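Local coordinates for protein condensin complex subunit 3 (Schizosaccharomyces pombe, PDB 5OQR) that serves as a regulatory subunit of condensin, the complex required to convert interphase chromatin into condensed, mitotic-like chromosomes, at residues L58-Q69 and Q102-V111; K244-I255 and K283-D291. All coordinates share one frame; numbering follows the deposited sequence.

Interaction 1: residues L58-Q69 and Q102-V111; sequences LRFLVTFVNYLQ and QIIARVVNCV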
loop_
_atom_site.group_PDB
_atom_site.type_symbol
_atom_site.label_atom_id
_atom_site.label_comp_id
_atom_site.label_asym_id
_atom_site.label_seq_id
_atom_site.Cartn_x
_atom_site.Cartn_y
_atom_site.Cartn_z
ATOM N N LEU A 58 14.575 16.771 -35.481
ATOM C CA LEU A 58 15.652 16.449 -34.555
ATOM C C LEU A 58 16.043 14.981 -34.650
ATOM O O LEU A 58 17.218 14.642 -34.471
ATOM C CB LEU A 58 15.232 16.812 -33.129
ATOM C CG LEU A 58 16.284 16.756 -32.018
ATOM C CD1 LEU A 58 17.667 17.177 -32.500
ATOM C CD2 LEU A 58 15.837 17.629 -30.855
ATOM N N ARG A 59 15.082 14.099 -34.933
ATOM C CA ARG A 59 15.418 12.703 -35.189
ATOM C C ARG A 59 16.278 12.569 -36.438
ATOM O O ARG A 59 17.234 11.787 -36.463
ATOM C CB ARG A 59 14.142 11.872 -35.328
ATOM C CG ARG A 59 13.427 11.595 -34.018
ATOM C CD ARG A 59 14.158 10.561 -33.184
ATOM N NE ARG A 59 13.437 10.260 -31.950
ATOM C CZ ARG A 59 12.351 9.498 -31.883
ATOM N NH1 ARG A 59 11.845 8.955 -32.983
ATOM N NH2 ARG A 59 11.763 9.282 -30.714
ATOM N N PHE A 60 15.953 13.327 -37.488
ATOM C CA PHE A 60 16.742 13.266 -38.714
ATOM C C PHE A 60 18.185 13.679 -38.463
ATOM O O PHE A 60 19.115 13.089 -39.026
ATOM C CB PHE A 60 16.118 14.158 -39.788
ATOM C CG PHE A 60 17.028 14.424 -40.953
ATOM C CD1 PHE A 60 17.375 15.720 -41.295
ATOM C CD2 PHE A 60 17.547 13.379 -41.695
ATOM C CE1 PHE A 60 18.216 15.966 -42.362
ATOM C CE2 PHE A 60 18.388 13.620 -42.763
ATOM C CZ PHE A 60 18.722 14.914 -43.096
ATOM N N LEU A 61 18.394 14.694 -37.625
ATOM C CA LEU A 61 19.739 15.219 -37.425
ATOM C C LEU A 61 20.609 14.225 -36.665
ATOM O O LEU A 61 21.709 13.883 -37.111
ATOM C CB LEU A 61 19.665 16.564 -36.701
ATOM C CG LEU A 61 18.914 17.645 -37.490
ATOM C CD1 LEU A 61 18.721 18.900 -36.657
ATOM C CD2 LEU A 61 19.636 17.981 -38.790
ATOM N N VAL A 62 20.129 13.737 -35.517
ATOM C CA VAL A 62 20.874 12.711 -34.790
ATOM C C VAL A 62 21.163 11.532 -35.708
ATOM O O VAL A 62 22.224 10.901 -35.624
ATOM C CB VAL A 62 20.106 12.271 -33.529
ATOM C CG1 VAL A 62 19.886 13.450 -32.596
ATOM C CG2 VAL A 62 18.775 11.624 -33.896
ATOM N N THR A 63 20.226 11.223 -36.606
ATOM C CA THR A 63 20.429 10.124 -37.542
ATOM C C THR A 63 21.561 10.436 -38.511
ATOM O O THR A 63 22.390 9.567 -38.806
ATOM C CB THR A 63 19.136 9.841 -38.308
ATOM O OG1 THR A 63 18.042 9.742 -37.389
ATOM C CG2 THR A 63 19.247 8.539 -39.084
ATOM N N PHE A 64 21.616 11.670 -39.014
ATOM C CA PHE A 64 22.649 12.025 -39.980
ATOM C C PHE A 64 24.019 12.109 -39.322
ATOM O O PHE A 64 25.021 11.681 -39.907
ATOM C CB PHE A 64 22.303 13.350 -40.655
ATOM C CG PHE A 64 23.397 13.879 -41.533
ATOM C CD1 PHE A 64 23.739 13.225 -42.705
ATOM C CD2 PHE A 64 24.082 15.029 -41.190
ATOM C CE1 PHE A 64 24.745 13.709 -43.516
ATOM C CE2 PHE A 64 25.086 15.519 -41.998
ATOM C CZ PHE A 64 25.419 14.857 -43.164
ATOM N N VAL A 65 24.088 12.662 -38.108
ATOM C CA VAL A 65 25.367 12.760 -37.403
ATOM C C VAL A 65 26.018 11.387 -37.319
ATOM O O VAL A 65 27.149 11.181 -37.772
ATOM C CB VAL A 65 25.170 13.368 -36.004
ATOM C CG1 VAL A 65 26.489 13.380 -35.231
ATOM C CG2 VAL A 65 24.617 14.778 -36.110
ATOM N N ASN A 66 25.310 10.429 -36.723
ATOM C CA ASN A 66 25.836 9.071 -36.640
ATOM C C ASN A 66 26.228 8.558 -38.017
ATOM O O ASN A 66 27.325 8.025 -38.204
ATOM C CB ASN A 66 24.806 8.149 -35.991
ATOM C CG ASN A 66 24.722 8.334 -34.487
ATOM O OD1 ASN A 66 25.727 8.591 -33.824
ATOM N ND2 ASN A 66 23.519 8.203 -33.943
ATOM N N TYR A 67 25.339 8.716 -39.001
ATOM C CA TYR A 67 25.673 8.330 -40.367
ATOM C C TYR A 67 26.953 9.001 -40.843
ATOM O O TYR A 67 27.626 8.486 -41.744
ATOM C CB TYR A 67 24.518 8.683 -41.301
ATOM C CG TYR A 67 24.841 8.531 -42.769
ATOM C CD1 TYR A 67 24.965 9.644 -43.589
ATOM C CD2 TYR A 67 25.025 7.277 -43.335
ATOM C CE1 TYR A 67 25.260 9.514 -44.933
ATOM C CE2 TYR A 67 25.321 7.133 -44.677
ATOM C CZ TYR A 67 25.437 8.255 -45.473
ATOM O OH TYR A 67 25.734 8.111 -46.812
ATOM N N LEU A 68 27.306 10.146 -40.256
ATOM C CA LEU A 68 28.479 10.883 -40.703
ATOM C C LEU A 68 29.751 10.350 -40.060
ATOM O O LEU A 68 30.777 10.206 -40.733
ATOM C CB LEU A 68 28.298 12.373 -40.387
ATOM C CG LEU A 68 29.078 13.408 -41.202
ATOM C CD1 LEU A 68 29.160 13.033 -42.665
ATOM C CD2 LEU A 68 28.390 14.744 -41.071
ATOM N N GLN A 69 29.706 10.055 -38.757
ATOM C CA GLN A 69 30.855 9.444 -38.096
ATOM C C GLN A 69 31.265 8.149 -38.780
ATOM O O GLN A 69 32.415 7.724 -38.646
ATOM C CB GLN A 69 30.541 9.170 -36.622
ATOM C CG GLN A 69 29.729 10.271 -35.929
ATOM C CD GLN A 69 30.281 10.686 -34.577
ATOM O OE1 GLN A 69 29.524 10.895 -33.629
ATOM N NE2 GLN A 69 31.598 10.838 -34.488
ATOM N N GLN A 102 16.694 19.502 -24.820
ATOM C CA GLN A 102 16.283 18.401 -25.684
ATOM C C GLN A 102 17.364 18.080 -26.706
ATOM O O GLN A 102 17.745 16.917 -26.884
ATOM C CB GLN A 102 14.970 18.752 -26.382
ATOM C CG GLN A 102 14.411 17.650 -27.266
ATOM C CD GLN A 102 13.179 18.089 -28.028
ATOM O OE1 GLN A 102 13.052 19.253 -28.405
ATOM N NE2 GLN A 102 12.260 17.160 -28.257
ATOM N N ILE A 103 17.876 19.105 -27.388
ATOM C CA ILE A 103 18.881 18.883 -28.423
ATOM C C ILE A 103 20.172 18.360 -27.806
ATOM O O ILE A 103 20.720 17.343 -28.245
ATOM C CB ILE A 103 19.123 20.178 -29.222
ATOM C CG1 ILE A 103 17.827 20.636 -29.897
ATOM C CG2 ILE A 103 20.199 19.957 -30.279
ATOM C CD1 ILE A 103 17.881 22.052 -30.427
ATOM N N ILE A 104 20.675 19.045 -26.779
ATOM C CA ILE A 104 21.944 18.647 -26.174
ATOM C C ILE A 104 21.883 17.200 -25.710
ATOM O O ILE A 104 22.836 16.434 -25.897
ATOM C CB ILE A 104 22.306 19.599 -25.019
ATOM C CG1 ILE A 104 22.634 20.987 -25.576
ATOM C CG2 ILE A 104 23.492 19.056 -24.215
ATOM C CD1 ILE A 104 22.809 22.041 -24.520
ATOM N N ALA A 105 20.765 16.799 -25.101
ATOM C CA ALA A 105 20.642 15.433 -24.604
ATOM C C ALA A 105 20.849 14.422 -25.721
ATOM O O ALA A 105 21.571 13.432 -25.555
ATOM C CB ALA A 105 19.273 15.234 -23.952
ATOM N N ARG A 106 20.224 14.654 -26.874
ATOM C CA ARG A 106 20.283 13.681 -27.958
ATOM C C ARG A 106 21.608 13.747 -28.708
ATOM O O ARG A 106 22.153 12.709 -29.097
ATOM C CB ARG A 106 19.123 13.905 -28.926
ATOM C CG ARG A 106 17.747 13.816 -28.289
ATOM C CD ARG A 106 16.673 13.648 -29.350
ATOM N NE ARG A 106 15.322 13.722 -28.799
ATOM C CZ ARG A 106 14.214 13.598 -29.521
ATOM N NH1 ARG A 106 13.027 13.679 -28.937
ATOM N NH2 ARG A 106 14.287 13.391 -30.830
ATOM N N VAL A 107 22.143 14.951 -28.917
ATOM C CA VAL A 107 23.322 15.093 -29.765
ATOM C C VAL A 107 24.564 14.567 -29.055
ATOM O O VAL A 107 25.370 13.842 -29.649
ATOM C CB VAL A 107 23.492 16.559 -30.202
ATOM C CG1 VAL A 107 24.726 16.715 -31.079
ATOM C CG2 VAL A 107 22.257 17.031 -30.956
ATOM N N VAL A 108 24.747 14.922 -27.780
ATOM C CA VAL A 108 25.914 14.435 -27.050
ATOM C C VAL A 108 25.931 12.915 -27.034
ATOM O O VAL A 108 27.003 12.297 -27.060
ATOM C CB VAL A 108 25.947 15.009 -25.619
ATOM C CG1 VAL A 108 24.830 14.414 -24.762
ATOM C CG2 VAL A 108 27.303 14.754 -24.982
ATOM N N ASN A 109 24.754 12.289 -26.996
ATOM C CA ASN A 109 24.670 10.835 -27.000
ATOM C C ASN A 109 25.235 10.219 -28.273
ATOM O O ASN A 109 25.471 9.006 -28.300
ATOM C CB ASN A 109 23.213 10.404 -26.821
ATOM C CG ASN A 109 23.065 8.904 -26.661
ATOM O OD1 ASN A 109 23.834 8.267 -25.941
ATOM N ND2 ASN A 109 22.077 8.332 -27.338
ATOM N N CYS A 110 25.459 11.016 -29.320
ATOM C CA CYS A 110 25.968 10.488 -30.579
ATOM C C CYS A 110 27.439 10.102 -30.515
ATOM O O CYS A 110 27.924 9.433 -31.432
ATOM C CB CYS A 110 25.753 11.511 -31.695
ATOM S SG CYS A 110 24.016 11.786 -32.105
ATOM N N VAL A 111 28.160 10.505 -29.467
ATOM C CA VAL A 111 29.559 10.127 -29.306
ATOM C C VAL A 111 29.979 10.478 -27.888
ATOM O O VAL A 111 29.331 11.292 -27.223
ATOM C CB VAL A 111 30.442 10.841 -30.366
ATOM C CG1 VAL A 111 30.573 12.331 -30.058
ATOM C CG2 VAL A 111 31.808 10.175 -30.466
#
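Helix 58-69 and helix 102-108 lie side by side and point the same way, their axes 10.0 Å apart and inclined at 26°, so that Leu58 faces Ile103 at one end and Asn66 faces Cys110 at the other. Leu58 fills the first end. With its CG anti to the backbone N (chi1 -171°), it reaches across and sets CD2 3.7 Å from Ile103 CG1. The same methyl rests on the aliphatic part of Gln102, whose OE1 is held by Arg99, and lies over one face of the Arg106 guanidinium, toward the rim of that group. Cut back to an alanine, this position would be likely to lose the methyl set against Ile103 and Gln102 and the apolar cover on that face of the Arg106 guanidinium. Arg106 stretches out from CG to NE along helix 58-69, its CB 3.8 Å from Val62 CG1 and its NH2 3.4 Å from Arg59 NE. These last two atoms are both donors on like charges, in guanidinium planes 34° apart; a long, weak ion pair from Arg106 NH1 to Asp55 may offset part of the repulsion. Farther along, Cys110 sits in the type I turn from Val108 to Val111. Its CB lies 4.1 Å from Val65 CG1, and its SG 4.2 Å from Val62 CB. Asn66 and Gln69 border the polar side of this turn, Gln69 also meeting Val111. Helix 78-86 packs against Val65 and Ile103, one from each helix. Like-directed helices packed from HEAT 1 to HEAT 2 in this way are characteristic of the HEAT-repeat alpha-solenoid.

Interaction 2: residues K244-I255 and K283-D291; sequences KAAADMLAYQWI and KKFFDVRVD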
loop_
_atom_site.group_PDB
_atom_site.type_symbol
_atom_site.label_atom_id
_atom_site.label_comp_id
_atom_site.label_asym_id
_atom_site.label_seq_id
_atom_site.Cartn_x
_atom_site.Cartn_y
_atom_site.Cartn_z
ATOM N N LYS A 244 1.707 -7.065 -13.156
ATOM C CA LYS A 244 2.086 -7.949 -14.254
ATOM C C LYS A 244 3.572 -7.838 -14.562
ATOM O O LYS A 244 4.219 -8.837 -14.895
ATOM C CB LYS A 244 1.262 -7.620 -15.497
ATOM C CG LYS A 244 0.757 -8.826 -16.257
ATOM C CD LYS A 244 1.879 -9.733 -16.715
ATOM C CE LYS A 244 1.347 -10.824 -17.630
ATOM N NZ LYS A 244 2.368 -11.858 -17.937
ATOM N N ALA A 245 4.130 -6.630 -14.467
ATOM C CA ALA A 245 5.548 -6.443 -14.752
ATOM C C ALA A 245 6.414 -7.127 -13.704
ATOM O O ALA A 245 7.473 -7.674 -14.027
ATOM C CB ALA A 245 5.875 -4.951 -14.824
ATOM N N ALA A 246 5.982 -7.103 -12.441
ATOM C CA ALA A 246 6.744 -7.763 -11.387
ATOM C C ALA A 246 6.675 -9.277 -11.525
ATOM O O ALA A 246 7.663 -9.975 -11.273
ATOM C CB ALA A 246 6.224 -7.325 -10.019
ATOM N N ALA A 247 5.516 -9.802 -11.926
ATOM C CA ALA A 247 5.384 -11.238 -12.129
ATOM C C ALA A 247 6.205 -11.713 -13.319
ATOM O O ALA A 247 6.702 -12.844 -13.316
ATOM C CB ALA A 247 3.913 -11.604 -12.317
ATOM N N ASP A 248 6.362 -10.869 -14.342
ATOM C CA ASP A 248 7.160 -11.249 -15.503
ATOM C C ASP A 248 8.648 -11.229 -15.179
ATOM O O ASP A 248 9.398 -12.100 -15.631
ATOM C CB ASP A 248 6.851 -10.322 -16.679
ATOM C CG ASP A 248 5.569 -10.699 -17.401
ATOM O OD1 ASP A 248 4.738 -11.415 -16.810
ATOM O OD2 ASP A 248 5.392 -10.276 -18.562
ATOM N N MET A 249 9.095 -10.238 -14.405
ATOM C CA MET A 249 10.483 -10.220 -13.958
ATOM C C MET A 249 10.796 -11.454 -13.129
ATOM O O MET A 249 11.894 -12.013 -13.220
ATOM C CB MET A 249 10.749 -8.954 -13.147
ATOM C CG MET A 249 12.096 -8.925 -12.422
ATOM S SD MET A 249 12.138 -7.682 -11.121
ATOM C CE MET A 249 10.965 -8.373 -9.957
ATOM N N LEU A 250 9.843 -11.882 -12.304
ATOM C CA LEU A 250 10.045 -13.051 -11.461
ATOM C C LEU A 250 10.014 -14.333 -12.283
ATOM O O LEU A 250 10.786 -15.262 -12.023
ATOM C CB LEU A 250 8.973 -13.067 -10.367
ATOM C CG LEU A 250 8.948 -14.164 -9.299
ATOM C CD1 LEU A 250 8.144 -15.364 -9.769
ATOM C CD2 LEU A 250 10.352 -14.580 -8.882
ATOM N N ALA A 251 9.157 -14.390 -13.298
ATOM C CA ALA A 251 8.894 -15.628 -14.015
ATOM C C ALA A 251 9.758 -15.823 -15.254
ATOM O O ALA A 251 9.730 -16.912 -15.833
ATOM C CB ALA A 251 7.418 -15.690 -14.423
ATOM N N TYR A 252 10.517 -14.815 -15.682
ATOM C CA TYR A 252 11.295 -14.949 -16.909
ATOM C C TYR A 252 12.752 -14.546 -16.722
ATOM O O TYR A 252 13.636 -15.107 -17.375
ATOM C CB TYR A 252 10.665 -14.124 -18.032
ATOM C CG TYR A 252 9.453 -14.780 -18.658
ATOM C CD1 TYR A 252 9.573 -15.963 -19.372
ATOM C CD2 TYR A 252 8.193 -14.215 -18.540
ATOM C CE1 TYR A 252 8.474 -16.568 -19.945
ATOM C CE2 TYR A 252 7.087 -14.811 -19.112
ATOM C CZ TYR A 252 7.234 -15.987 -19.813
ATOM O OH TYR A 252 6.135 -16.588 -20.384
ATOM N N GLN A 253 13.021 -13.583 -15.844
ATOM C CA GLN A 253 14.400 -13.188 -15.575
ATOM C C GLN A 253 14.964 -13.916 -14.357
ATOM O O GLN A 253 15.984 -14.604 -14.454
ATOM C CB GLN A 253 14.493 -11.674 -15.370
ATOM C CG GLN A 253 15.930 -11.168 -15.285
ATOM C CD GLN A 253 16.058 -9.893 -14.481
ATOM O OE1 GLN A 253 15.152 -9.063 -14.460
ATOM N NE2 GLN A 253 17.188 -9.738 -13.800
ATOM N N TRP A 254 14.314 -13.763 -13.203
ATOM C CA TRP A 254 14.854 -14.335 -11.973
ATOM C C TRP A 254 14.930 -15.852 -12.055
ATOM O O TRP A 254 15.905 -16.457 -11.595
ATOM C CB TRP A 254 14.009 -13.896 -10.780
ATOM C CG TRP A 254 14.221 -12.459 -10.420
ATOM C CD1 TRP A 254 14.722 -11.481 -11.226
ATOM C CD2 TRP A 254 13.956 -11.841 -9.157
ATOM N NE1 TRP A 254 14.779 -10.292 -10.547
ATOM C CE2 TRP A 254 14.315 -10.485 -9.273
ATOM C CE3 TRP A 254 13.449 -12.302 -7.941
ATOM C CZ2 TRP A 254 14.183 -9.586 -8.221
ATOM C CZ3 TRP A 254 13.317 -11.407 -6.897
ATOM C CH2 TRP A 254 13.682 -10.065 -7.043
ATOM N N ILE A 255 13.912 -16.487 -12.636
ATOM C CA ILE A 255 13.968 -17.930 -12.833
ATOM C C ILE A 255 15.176 -18.302 -13.680
ATOM O O ILE A 255 15.736 -19.395 -13.535
ATOM C CB ILE A 255 12.653 -18.427 -13.468
ATOM C CG1 ILE A 255 12.643 -19.950 -13.591
ATOM C CG2 ILE A 255 12.462 -17.818 -14.849
ATOM C CD1 ILE A 255 12.840 -20.692 -12.283
ATOM N N LYS A 283 2.523 -18.700 -6.672
ATOM C CA LYS A 283 1.241 -18.585 -7.356
ATOM C C LYS A 283 1.345 -17.677 -8.573
ATOM O O LYS A 283 0.801 -17.990 -9.637
ATOM C CB LYS A 283 0.179 -18.069 -6.387
ATOM C CG LYS A 283 -0.075 -18.999 -5.220
ATOM C CD LYS A 283 -1.288 -18.585 -4.417
ATOM C CE LYS A 283 -1.643 -19.641 -3.390
ATOM N NZ LYS A 283 -2.884 -19.316 -2.643
ATOM N N LYS A 284 2.045 -16.551 -8.439
ATOM C CA LYS A 284 2.172 -15.630 -9.562
ATOM C C LYS A 284 3.044 -16.218 -10.664
ATOM O O LYS A 284 2.770 -16.016 -11.851
ATOM C CB LYS A 284 2.738 -14.292 -9.083
ATOM C CG LYS A 284 1.756 -13.441 -8.293
ATOM C CD LYS A 284 0.481 -13.190 -9.084
ATOM C CE LYS A 284 -0.248 -11.949 -8.602
ATOM N NZ LYS A 284 -0.896 -12.147 -7.278
ATOM N N PHE A 285 4.099 -16.942 -10.296
ATOM C CA PHE A 285 4.919 -17.604 -11.305
ATOM C C PHE A 285 4.074 -18.522 -12.179
ATOM O O PHE A 285 4.226 -18.537 -13.406
ATOM C CB PHE A 285 6.043 -18.393 -10.634
ATOM C CG PHE A 285 6.837 -19.242 -11.585
ATOM C CD1 PHE A 285 6.488 -20.562 -11.812
ATOM C CD2 PHE A 285 7.931 -18.721 -12.253
ATOM C CE1 PHE A 285 7.211 -21.345 -12.686
ATOM C CE2 PHE A 285 8.661 -19.499 -13.131
ATOM C CZ PHE A 285 8.300 -20.813 -13.348
ATOM N N PHE A 286 3.177 -19.293 -11.568
ATOM C CA PHE A 286 2.361 -20.236 -12.320
ATOM C C PHE A 286 1.143 -19.592 -12.963
ATOM O O PHE A 286 0.511 -20.223 -13.814
ATOM C CB PHE A 286 1.923 -21.387 -11.413
ATOM C CG PHE A 286 3.027 -22.350 -11.095
ATOM C CD1 PHE A 286 3.633 -23.078 -12.100
ATOM C CD2 PHE A 286 3.458 -22.528 -9.795
ATOM C CE1 PHE A 286 4.652 -23.963 -11.818
ATOM C CE2 PHE A 286 4.476 -23.413 -9.505
ATOM C CZ PHE A 286 5.073 -24.131 -10.519
ATOM N N ASP A 287 0.793 -18.364 -12.579
ATOM C CA ASP A 287 -0.167 -17.603 -13.369
ATOM C C ASP A 287 0.455 -17.168 -14.688
ATOM O O ASP A 287 -0.218 -17.141 -15.722
ATOM C CB ASP A 287 -0.661 -16.390 -12.581
ATOM C CG ASP A 287 -1.733 -16.744 -11.565
ATOM O OD1 ASP A 287 -2.481 -17.716 -11.796
ATOM O OD2 ASP A 287 -1.833 -16.044 -10.535
ATOM N N VAL A 288 1.747 -16.840 -14.668
ATOM C CA VAL A 288 2.456 -16.467 -15.885
ATOM C C VAL A 288 2.838 -17.704 -16.689
ATOM O O VAL A 288 2.754 -17.705 -17.922
ATOM C CB VAL A 288 3.695 -15.625 -15.529
ATOM C CG1 VAL A 288 4.459 -15.230 -16.783
ATOM C CG2 VAL A 288 3.291 -14.389 -14.740
ATOM N N ARG A 289 3.267 -18.763 -16.013
ATOM C CA ARG A 289 3.788 -19.968 -16.657
ATOM C C ARG A 289 2.890 -21.147 -16.289
ATOM O O ARG A 289 3.309 -22.061 -15.575
ATOM C CB ARG A 289 5.248 -20.226 -16.233
ATOM C CG ARG A 289 6.163 -19.001 -16.262
ATOM C CD ARG A 289 6.668 -18.686 -17.659
ATOM N NE ARG A 289 7.410 -19.802 -18.241
ATOM C CZ ARG A 289 8.712 -20.015 -18.075
ATOM N NH1 ARG A 289 9.446 -19.195 -17.339
ATOM N NH2 ARG A 289 9.284 -21.060 -18.650
ATOM N N VAL A 290 1.651 -21.129 -16.787
ATOM C CA VAL A 290 0.720 -22.213 -16.484
ATOM C C VAL A 290 1.227 -23.533 -17.046
ATOM O O VAL A 290 0.936 -24.603 -16.496
ATOM C CB VAL A 290 -0.683 -21.880 -17.027
ATOM C CG1 VAL A 290 -1.659 -23.002 -16.699
ATOM C CG2 VAL A 290 -1.178 -20.567 -16.453
ATOM N N ASP A 291 1.979 -23.488 -18.146
ATOM C CA ASP A 291 2.488 -24.716 -18.746
ATOM C C ASP A 291 3.338 -25.504 -17.758
ATOM O O ASP A 291 3.318 -26.740 -17.758
ATOM C CB ASP A 291 3.300 -24.391 -20.000
ATOM C CG ASP A 291 4.387 -23.361 -19.741
ATOM O OD1 ASP A 291 4.112 -22.368 -19.035
ATOM O OD2 ASP A 291 5.518 -23.544 -20.240
HETATM O O HOH W 1 0.183 -13.766 -16.437
#
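In the alpha-solenoid, Ala251 and Val288 pack where helix 244-255 of HEAT 5 meets the C-terminal end of helix 283-288 almost at a right angle, the axes 9.0 Å apart and inclined at 85°. Ala247 and Ala251 on the first helix probably permit this close approach. Val288 is a knob in a hole made by Ala247, Asp248, Ala251 and Tyr252: its CG2 points at Ala247 CB, 3.7 Å away, while its CG1 meets Tyr252 CE2 at 3.5 Å. The salt bridge of Lys244 with Asp248, made through the syn lone pair of OD1, borders the polar side of this hole. Deeper in, Phe285 has CG anti to its own N (chi1 173°), which turns the ring toward Ala251, Leu250 and Ile255. There CD2 lies 3.7 Å from Ala251 CA, Leu250 CD1 approaches the ring edge, and Ile255 CG1 crosses at CE2. Arg289, the first residue to leave the helix, folds back through bends at chi2 and chi3, its CG over one face of Phe285. Its guanidinium is nearly parallel to the Tyr252 ring, with Tyr252 CE1 over one face. A pi-type turn at 249-254 shifts the amide of Ile255 to a weak bond with Leu250 O. Ala251 O instead accepts Arg289 NH1 at 2.7 Å, the nitrogen nearly in line with the C=O bond and the oxygen in the guanidinium plane, though the bond is bent at the hydrogen (133°).

Interactions 1 and 2 follow one another along the chain, the first closing before the second opens. Their centres are about 38 Å apart and their nearest atoms about 22 Å, so they do not touch. Interaction 1 lies toward the N-terminal end of the solenoid, its centre about 43 Å from that of the chain, against about 21 Å for interaction 2. They represent two ways of joining helices in one superhelix: near-parallel alignment between HEAT 1 and HEAT 2, and a steep crossing between a HEAT 5 helix and helix 275-288 that includes an arginine bond to a backbone carbonyl. Neither touches the second protein chain of the assembly; both are packing within the scaffold.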